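Local coordinates for protein KLLA0E08119p (Kluyveromyces lactis, PDB 3VA7) that probably carboxylates urea at the expense of ATP by way of a covalently attached biotin, as the carboxylase part of a longer enzyme that probably also hydrolyses the product, at residues K708-H722 against A1135-E1148. Residues are numbered along the deposited sequence; the frame is centred on the assembly and turned at random.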
ATOM      1  N   LYS A 708     -20.496  30.424 -11.746  1.00 38.92           N
ATOM      2  CA  LYS A 708     -21.380  29.331 -11.398  1.00 40.05           C
ATOM      3  C   LYS A 708     -22.148  28.899 -12.609  1.00 40.18           C
ATOM      4  O   LYS A 708     -22.472  29.711 -13.404  1.00 41.68           O
ATOM      5  CB  LYS A 708     -22.318  29.762 -10.257  1.00 39.71           C
ATOM      6  CG  LYS A 708     -21.567  30.183  -8.978  1.00 43.08           C
ATOM      7  CD  LYS A 708     -20.504  29.134  -8.480  1.00 48.61           C
ATOM      8  CE  LYS A 708     -19.539  29.718  -7.434  1.00 50.87           C
ATOM      9  NZ  LYS A 708     -20.248  30.475  -6.313  1.00 52.74           N
ATOM     10  N   PRO A 709     -22.446  27.606 -12.763  1.00 41.00           N
ATOM     11  CA  PRO A 709     -23.111  27.133 -14.017  1.00 41.07           C
ATOM     12  C   PRO A 709     -24.575  27.474 -14.193  1.00 40.48           C
ATOM     13  O   PRO A 709     -25.314  27.623 -13.213  1.00 41.06           O
ATOM     14  CB  PRO A 709     -22.971  25.596 -13.964  1.00 40.86           C
ATOM     15  CG  PRO A 709     -21.910  25.335 -12.938  1.00 42.00           C
ATOM     16  CD  PRO A 709     -21.970  26.484 -11.938  1.00 41.37           C
ATOM     17  N   LYS A 710     -24.989  27.576 -15.447  1.00 39.43           N
ATOM     18  CA  LYS A 710     -26.388  27.693 -15.728  1.00 39.06           C
ATOM     19  C   LYS A 710     -26.744  26.429 -16.457  1.00 38.77           C
ATOM     20  O   LYS A 710     -26.185  26.113 -17.510  1.00 39.29           O
ATOM     21  CB  LYS A 710     -26.707  28.953 -16.556  1.00 39.79           C
ATOM     22  CG  LYS A 710     -25.955  30.216 -16.151  1.00 38.52           C
ATOM     23  CD  LYS A 710     -26.227  31.321 -17.132  1.00 40.35           C
ATOM     24  CE  LYS A 710     -26.436  32.644 -16.414  1.00 42.06           C
ATOM     25  NZ  LYS A 710     -25.174  33.306 -16.128  1.00 40.32           N
ATOM     26  N   TRP A 711     -27.646  25.684 -15.854  1.00 38.29           N
ATOM     27  CA  TRP A 711     -27.970  24.360 -16.304  1.00 38.53           C
ATOM     28  C   TRP A 711     -29.123  24.315 -17.320  1.00 38.36           C
ATOM     29  O   TRP A 711     -30.061  25.088 -17.261  1.00 38.41           O
ATOM     30  CB  TRP A 711     -28.273  23.485 -15.093  1.00 38.34           C
ATOM     31  CG  TRP A 711     -27.132  23.403 -14.140  1.00 39.46           C
ATOM     32  CD1 TRP A 711     -27.051  23.981 -12.897  1.00 40.32           C
ATOM     33  CD2 TRP A 711     -25.886  22.724 -14.340  1.00 40.08           C
ATOM     34  NE1 TRP A 711     -25.848  23.681 -12.302  1.00 38.25           N
ATOM     35  CE2 TRP A 711     -25.115  22.904 -13.159  1.00 39.05           C
ATOM     36  CE3 TRP A 711     -25.358  21.940 -15.379  1.00 39.88           C
ATOM     37  CZ2 TRP A 711     -23.843  22.341 -12.997  1.00 38.52           C
ATOM     38  CZ3 TRP A 711     -24.071  21.378 -15.213  1.00 38.37           C
ATOM     39  CH2 TRP A 711     -23.329  21.599 -14.038  1.00 38.24           C
ATOM     40  N   ALA A 712     -29.038  23.386 -18.258  1.00 38.75           N
ATOM     41  CA  ALA A 712     -30.028  23.262 -19.301  1.00 38.92           C
ATOM     42  C   ALA A 712     -31.142  22.422 -18.798  1.00 39.20           C
ATOM     43  O   ALA A 712     -32.192  22.431 -19.372  1.00 40.78           O
ATOM     44  CB  ALA A 712     -29.416  22.640 -20.586  1.00 38.40           C
ATOM     45  N   ARG A 713     -30.904  21.643 -17.760  1.00 39.69           N
ATOM     46  CA  ARG A 713     -31.936  20.770 -17.215  1.00 39.71           C
ATOM     47  C   ARG A 713     -32.255  21.311 -15.831  1.00 40.50           C
ATOM     48  O   ARG A 713     -31.453  22.067 -15.251  1.00 40.50           O
ATOM     49  CB  ARG A 713     -31.471  19.302 -17.133  1.00 39.74           C
ATOM     50  CG  ARG A 713     -30.981  18.667 -18.417  1.00 37.34           C
ATOM     51  CD  ARG A 713     -30.551  17.233 -18.155  1.00 37.22           C
ATOM     52  NE  ARG A 713     -29.418  17.179 -17.235  1.00 39.79           N
ATOM     53  CZ  ARG A 713     -28.866  16.073 -16.720  1.00 40.26           C
ATOM     54  NH1 ARG A 713     -29.317  14.879 -17.024  1.00 41.22           N
ATOM     55  NH2 ARG A 713     -27.845  16.163 -15.870  1.00 39.71           N
ATOM     56  N   SER A 714     -33.427  20.936 -15.319  1.00 41.40           N
ATOM     57  CA  SER A 714     -33.913  21.426 -14.036  1.00 42.60           C
ATOM     58  C   SER A 714     -33.363  20.543 -12.913  1.00 43.92           C
ATOM     59  O   SER A 714     -33.189  21.021 -11.771  1.00 45.70           O
ATOM     60  CB  SER A 714     -35.451  21.434 -14.012  1.00 43.19           C
ATOM     61  OG  SER A 714     -36.012  20.117 -14.087  1.00 42.76           O
ATOM     62  N   ASP A 715     -33.120  19.259 -13.249  1.00 43.64           N
ATOM     63  CA  ASP A 715     -32.487  18.243 -12.388  1.00 42.15           C
ATOM     64  C   ASP A 715     -31.855  17.129 -13.236  1.00 41.49           C
ATOM     65  O   ASP A 715     -31.986  17.146 -14.456  1.00 41.14           O
ATOM     66  CB  ASP A 715     -33.492  17.639 -11.401  1.00 42.21           C
ATOM     67  CG  ASP A 715     -34.735  17.056 -12.087  1.00 42.15           C
ATOM     68  OD1 ASP A 715     -35.698  17.839 -12.183  1.00 42.14           O
ATOM     69  OD2 ASP A 715     -34.753  15.859 -12.496  1.00 39.47           O
ATOM     70  N   GLY A 716     -31.174  16.171 -12.586  1.00 40.45           N
ATOM     71  CA  GLY A 716     -30.607  15.005 -13.269  1.00 38.88           C
ATOM     72  C   GLY A 716     -31.416  13.710 -13.198  1.00 38.68           C
ATOM     73  O   GLY A 716     -30.866  12.636 -13.483  1.00 38.84           O
ATOM     74  N   GLY A 717     -32.706  13.786 -12.828  1.00 37.64           N
ATOM     75  CA  GLY A 717     -33.550  12.598 -12.764  1.00 36.45           C
ATOM     76  C   GLY A 717     -32.988  11.563 -11.827  1.00 36.38           C
ATOM     77  O   GLY A 717     -32.311  11.900 -10.875  1.00 36.20           O
ATOM     78  N   GLU A 718     -33.266  10.292 -12.101  1.00 36.88           N
ATOM     79  CA  GLU A 718     -32.736   9.135 -11.326  1.00 36.46           C
ATOM     80  C   GLU A 718     -31.240   9.117 -10.975  1.00 35.31           C
ATOM     81  O   GLU A 718     -30.846   8.489 -10.005  1.00 36.15           O
ATOM     82  CB  GLU A 718     -33.176   7.762 -11.925  1.00 36.79           C
ATOM     83  CG  GLU A 718     -33.817   7.776 -13.352  1.00 42.87           C
ATOM     84  CD  GLU A 718     -34.044   6.347 -14.045  1.00 50.95           C
ATOM     85  OE1 GLU A 718     -33.174   5.875 -14.850  1.00 47.74           O
ATOM     86  OE2 GLU A 718     -35.131   5.721 -13.806  1.00 55.02           O
ATOM     87  N   ALA A 719     -30.385   9.763 -11.738  1.00 34.11           N
ATOM     88  CA  ALA A 719     -28.960   9.748 -11.381  1.00 33.56           C
ATOM     89  C   ALA A 719     -28.584  10.797 -10.278  1.00 33.92           C
ATOM     90  O   ALA A 719     -27.420  10.928  -9.883  1.00 33.00           O
ATOM     91  CB  ALA A 719     -28.103   9.932 -12.617  1.00 32.52           C
ATOM     92  N   GLY A 720     -29.586  11.527  -9.784  1.00 34.28           N
ATOM     93  CA  GLY A 720     -29.391  12.536  -8.760  1.00 34.67           C
ATOM     94  C   GLY A 720     -30.122  13.798  -9.188  1.00 35.51           C
ATOM     95  O   GLY A 720     -30.257  14.080 -10.381  1.00 35.97           O
ATOM     96  N   LEU A 721     -30.571  14.578  -8.216  1.00 35.52           N
ATOM     97  CA  LEU A 721     -31.364  15.740  -8.500  1.00 34.91           C
ATOM     98  C   LEU A 721     -30.554  16.892  -9.047  1.00 35.09           C
ATOM     99  O   LEU A 721     -31.014  17.601  -9.924  1.00 35.36           O
ATOM    100  CB  LEU A 721     -32.172  16.133  -7.285  1.00 34.77           C
ATOM    101  CG  LEU A 721     -33.346  15.166  -7.203  1.00 35.65           C
ATOM    102  CD1 LEU A 721     -34.078  15.275  -5.901  1.00 36.73           C
ATOM    103  CD2 LEU A 721     -34.297  15.445  -8.349  1.00 36.56           C
ATOM    104  N   HIS A 722     -29.331  17.073  -8.592  1.00 35.05           N
ATOM    105  CA  HIS A 722     -28.619  18.256  -9.040  1.00 35.31           C
ATOM    106  C   HIS A 722     -28.324  18.182 -10.557  1.00 35.96           C
ATOM    107  O   HIS A 722     -27.888  17.136 -11.053  1.00 36.19           O
ATOM    108  CB  HIS A 722     -27.362  18.413  -8.261  1.00 34.62           C
ATOM    109  CG  HIS A 722     -26.638  19.661  -8.572  1.00 36.02           C
ATOM    110  ND1 HIS A 722     -26.704  20.772  -7.762  1.00 35.79           N
ATOM    111  CD2 HIS A 722     -25.830  19.990  -9.609  1.00 37.01           C
ATOM    112  CE1 HIS A 722     -25.950  21.729  -8.278  1.00 36.88           C
ATOM    113  NE2 HIS A 722     -25.402  21.277  -9.395  1.00 37.85           N
ATOM    114  N   ALA A1135     -40.146  16.755  -4.264  1.00 58.43           N
ATOM    115  CA  ALA A1135     -38.876  16.480  -4.916  1.00 56.74           C
ATOM    116  C   ALA A1135     -38.337  17.687  -5.705  1.00 55.88           C
ATOM    117  O   ALA A1135     -37.121  17.941  -5.714  1.00 55.74           O
ATOM    118  CB  ALA A1135     -39.025  15.286  -5.821  1.00 57.07           C
ATOM    119  N   ASP A1136     -39.235  18.443  -6.347  1.00 54.08           N
ATOM    120  CA  ASP A1136     -38.837  19.638  -7.096  1.00 52.36           C
ATOM    121  C   ASP A1136     -38.341  20.776  -6.205  1.00 51.73           C
ATOM    122  O   ASP A1136     -37.389  21.468  -6.589  1.00 51.52           O
ATOM    123  CB  ASP A1136     -39.935  20.118  -8.071  1.00 52.58           C
ATOM    124  CG  ASP A1136     -40.155  19.151  -9.249  1.00 52.25           C
ATOM    125  OD1 ASP A1136     -41.284  19.064  -9.724  1.00 51.45           O
ATOM    126  OD2 ASP A1136     -39.217  18.454  -9.700  1.00 53.60           O
ATOM    127  N   GLU A1137     -38.939  20.968  -5.020  1.00 50.39           N
ATOM    128  CA  GLU A1137     -38.413  21.992  -4.105  1.00 49.56           C
ATOM    129  C   GLU A1137     -37.002  21.574  -3.706  1.00 48.41           C
ATOM    130  O   GLU A1137     -36.047  22.376  -3.740  1.00 47.80           O
ATOM    131  CB  GLU A1137     -39.343  22.227  -2.895  1.00 50.33           C
ATOM    132  CG  GLU A1137     -39.072  23.510  -2.018  1.00 51.22           C
ATOM    133  CD  GLU A1137     -38.888  24.829  -2.817  1.00 54.65           C
ATOM    134  OE1 GLU A1137     -38.498  25.872  -2.209  1.00 53.03           O
ATOM    135  OE2 GLU A1137     -39.109  24.830  -4.059  1.00 55.08           O
ATOM    136  N   PHE A1138     -36.854  20.284  -3.405  1.00 46.88           N
ATOM    137  CA  PHE A1138     -35.527  19.744  -3.120  1.00 45.19           C
ATOM    138  C   PHE A1138     -34.558  20.007  -4.260  1.00 45.55           C
ATOM    139  O   PHE A1138     -33.454  20.500  -4.015  1.00 45.14           O
ATOM    140  CB  PHE A1138     -35.580  18.251  -2.811  1.00 44.21           C
ATOM    141  CG  PHE A1138     -35.708  17.923  -1.343  1.00 40.94           C
ATOM    142  CD1 PHE A1138     -34.672  18.196  -0.460  1.00 38.30           C
ATOM    143  CD2 PHE A1138     -36.851  17.282  -0.861  1.00 38.05           C
ATOM    144  CE1 PHE A1138     -34.774  17.855   0.885  1.00 38.13           C
ATOM    145  CE2 PHE A1138     -36.981  16.942   0.480  1.00 38.42           C
ATOM    146  CZ  PHE A1138     -35.944  17.228   1.364  1.00 40.03           C
ATOM    147  N   ALA A1139     -34.961  19.685  -5.502  1.00 45.36           N
ATOM    148  CA  ALA A1139     -34.071  19.921  -6.668  1.00 45.31           C
ATOM    149  C   ALA A1139     -33.738  21.393  -6.785  1.00 45.16           C
ATOM    150  O   ALA A1139     -32.627  21.753  -7.159  1.00 45.86           O
ATOM    151  CB  ALA A1139     -34.657  19.362  -8.013  1.00 44.28           C
ATOM    152  N   ARG A1140     -34.685  22.253  -6.434  1.00 45.42           N
ATOM    153  CA  ARG A1140     -34.416  23.688  -6.466  1.00 46.16           C
ATOM    154  C   ARG A1140     -33.382  24.057  -5.373  1.00 45.88           C
ATOM    155  O   ARG A1140     -32.296  24.605  -5.649  1.00 44.96           O
ATOM    156  CB  ARG A1140     -35.731  24.461  -6.328  1.00 46.61           C
ATOM    157  CG  ARG A1140     -35.596  25.955  -6.470  1.00 48.32           C
ATOM    158  CD  ARG A1140     -36.916  26.629  -6.121  1.00 50.78           C
ATOM    159  NE  ARG A1140     -37.099  26.886  -4.685  1.00 52.15           N
ATOM    160  CZ  ARG A1140     -36.414  27.777  -3.968  1.00 53.12           C
ATOM    161  NH1 ARG A1140     -35.441  28.496  -4.526  1.00 53.69           N
ATOM    162  NH2 ARG A1140     -36.678  27.920  -2.673  1.00 53.46           N
ATOM    163  N   LEU A1141     -33.699  23.680  -4.138  1.00 45.85           N
ATOM    164  CA  LEU A1141     -32.772  23.916  -3.033  1.00 46.45           C
ATOM    165  C   LEU A1141     -31.358  23.320  -3.283  1.00 46.18           C
ATOM    166  O   LEU A1141     -30.349  24.024  -3.057  1.00 47.20           O
ATOM    167  CB  LEU A1141     -33.409  23.514  -1.674  1.00 46.46           C
ATOM    168  CG  LEU A1141     -34.580  24.442  -1.255  1.00 47.49           C
ATOM    169  CD1 LEU A1141     -35.561  23.892  -0.162  1.00 46.56           C
ATOM    170  CD2 LEU A1141     -34.030  25.809  -0.867  1.00 48.72           C
ATOM    171  N   ILE A1142     -31.284  22.073  -3.792  1.00 45.20           N
ATOM    172  CA  ILE A1142     -29.999  21.338  -3.996  1.00 44.23           C
ATOM    173  C   ILE A1142     -29.024  22.094  -4.912  1.00 44.69           C
ATOM    174  O   ILE A1142     -27.786  22.064  -4.728  1.00 44.29           O
ATOM    175  CB  ILE A1142     -30.256  19.900  -4.509  1.00 44.13           C
ATOM    176  CG1 ILE A1142     -30.980  19.069  -3.416  1.00 43.94           C
ATOM    177  CG2 ILE A1142     -28.962  19.238  -5.000  1.00 41.63           C
ATOM    178  CD1 ILE A1142     -31.666  17.759  -3.896  1.00 42.95           C
ATOM    179  N   GLN A1143     -29.624  22.820  -5.855  1.00 44.81           N
ATOM    180  CA  GLN A1143     -28.933  23.586  -6.890  1.00 45.63           C
ATOM    181  C   GLN A1143     -28.306  24.925  -6.463  1.00 45.90           C
ATOM    182  O   GLN A1143     -27.746  25.612  -7.328  1.00 46.00           O
ATOM    183  CB  GLN A1143     -29.991  23.966  -7.916  1.00 46.32           C
ATOM    184  CG  GLN A1143     -29.702  23.657  -9.292  1.00 44.27           C
ATOM    185  CD  GLN A1143     -30.975  23.522 -10.094  1.00 42.13           C
ATOM    186  OE1 GLN A1143     -31.079  24.125 -11.154  1.00 45.09           O
ATOM    187  NE2 GLN A1143     -31.929  22.689  -9.629  1.00 36.25           N
ATOM    188  N   VAL A1144     -28.491  25.353  -5.199  1.00 45.91           N
ATOM    189  CA  VAL A1144     -27.951  26.649  -4.743  1.00 45.42           C
ATOM    190  C   VAL A1144     -26.456  26.425  -4.565  1.00 46.10           C
ATOM    191  O   VAL A1144     -26.072  25.591  -3.739  1.00 46.44           O
ATOM    192  CB  VAL A1144     -28.595  27.186  -3.381  1.00 45.64           C
ATOM    193  CG1 VAL A1144     -27.904  28.471  -2.939  1.00 44.91           C
ATOM    194  CG2 VAL A1144     -30.142  27.411  -3.457  1.00 43.43           C
ATOM    195  N   ALA A1145     -25.619  27.120  -5.351  1.00 46.30           N
ATOM    196  CA  ALA A1145     -24.158  27.036  -5.198  1.00 47.17           C
ATOM    197  C   ALA A1145     -23.755  27.340  -3.755  1.00 47.96           C
ATOM    198  O   ALA A1145     -24.390  28.153  -3.105  1.00 48.00           O
ATOM    199  CB  ALA A1145     -23.440  27.978  -6.156  1.00 46.45           C
ATOM    200  N   ASN A1146     -22.728  26.665  -3.248  1.00 49.30           N
ATOM    201  CA  ASN A1146     -22.210  26.935  -1.906  1.00 50.43           C
ATOM    202  C   ASN A1146     -21.679  28.384  -1.831  1.00 51.87           C
ATOM    203  O   ASN A1146     -21.319  28.963  -2.860  1.00 52.44           O
ATOM    204  CB  ASN A1146     -21.112  25.907  -1.574  1.00 49.48           C
ATOM    205  CG  ASN A1146     -20.738  25.872  -0.089  1.00 47.90           C
ATOM    206  OD1 ASN A1146     -21.523  26.241   0.778  1.00 46.64           O
ATOM    207  ND2 ASN A1146     -19.526  25.415   0.197  1.00 44.26           N
ATOM    208  N   ALA A1147     -21.663  28.968  -0.631  1.00 53.99           N
ATOM    209  CA  ALA A1147     -21.170  30.336  -0.394  1.00 56.09           C
ATOM    210  C   ALA A1147     -19.710  30.494  -0.792  1.00 58.14           C
ATOM    211  O   ALA A1147     -18.919  29.557  -0.656  1.00 58.66           O
ATOM    212  CB  ALA A1147     -21.343  30.728   1.067  1.00 55.21           C
ATOM    213  N   GLU A1148     -19.353  31.681  -1.282  1.00 60.74           N
ATOM    214  CA  GLU A1148     -17.969  31.984  -1.621  1.00 62.97           C
ATOM    215  C   GLU A1148     -17.176  31.918  -0.346  1.00 63.81           C
ATOM    216  O   GLU A1148     -17.662  32.380   0.681  1.00 64.56           O
ATOM    217  CB  GLU A1148     -17.851  33.396  -2.214  1.00 63.58           C
ATOM    218  CG  GLU A1148     -18.541  33.582  -3.589  1.00 65.84           C
ATOM    219  CD  GLU A1148     -17.921  32.721  -4.716  1.00 67.55           C
ATOM    220  OE1 GLU A1148     -16.721  32.916  -5.046  1.00 67.69           O
ATOM    221  OE2 GLU A1148     -18.649  31.870  -5.282  1.00 67.63           O
TER
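Leu721 carries the apolar part of the contact, lying against one side of helix 1133-1142. Its CD2 rests on Ala1139 CB at 3.9 Å and its CB on Ile1142 CD1 at 3.8 Å, the Leu721 and Ile1142 side chains crossing at about a right angle. Beside them Ile1142 CG2 packs on His722 CB. Val967 of helix 960-967 also touches Leu721, and Phe963 touches Ile1142, so the patch continues into that helix.

Polar links lie where the helix gives way to loop. The His722 ring brings ND1 to Ile1142 O, at the ring edge in its plane, because its CG stands opposite the backbone N (chi1 -175°); the 3.5 Å separation makes this hydrogen bond weak. The Gln1143 amide joins helix and loop: NE2 donates to Ala1139 O at 2.7 Å, from above that carbonyl's plane, and, weakly, to Ser714 O at 3.0 Å with an N-H...O angle of only 129°. Within the loop, Asp715 OD2 accepts from Gly717 N through its anti lone pair, forming an Asx turn.

Among charged groups, Lys708 and Glu1148 approach from opposite directions as an ion pair, but the modelled NZ-OE2 separation of 2.4 Å is implausibly short and its geometry doubtful; Lys708 CD passes over Ala1145 CB at 3.9 Å. At the opposite end, Asp715 OD1 and Asp1136 OD2, 4.4 Å apart, probably repel mildly, eased by Ser714 OG donating to Asp715 OD1.

The carboxyltransferase loop between strands 701-705 and 725-730 thus meets helix 1133-1142 through an apolar patch flanked by long polar side chains, about 12 Å from the biotin ligand at His722, the hydrogen bonds from His722 and Gln1143 across the contact being weak.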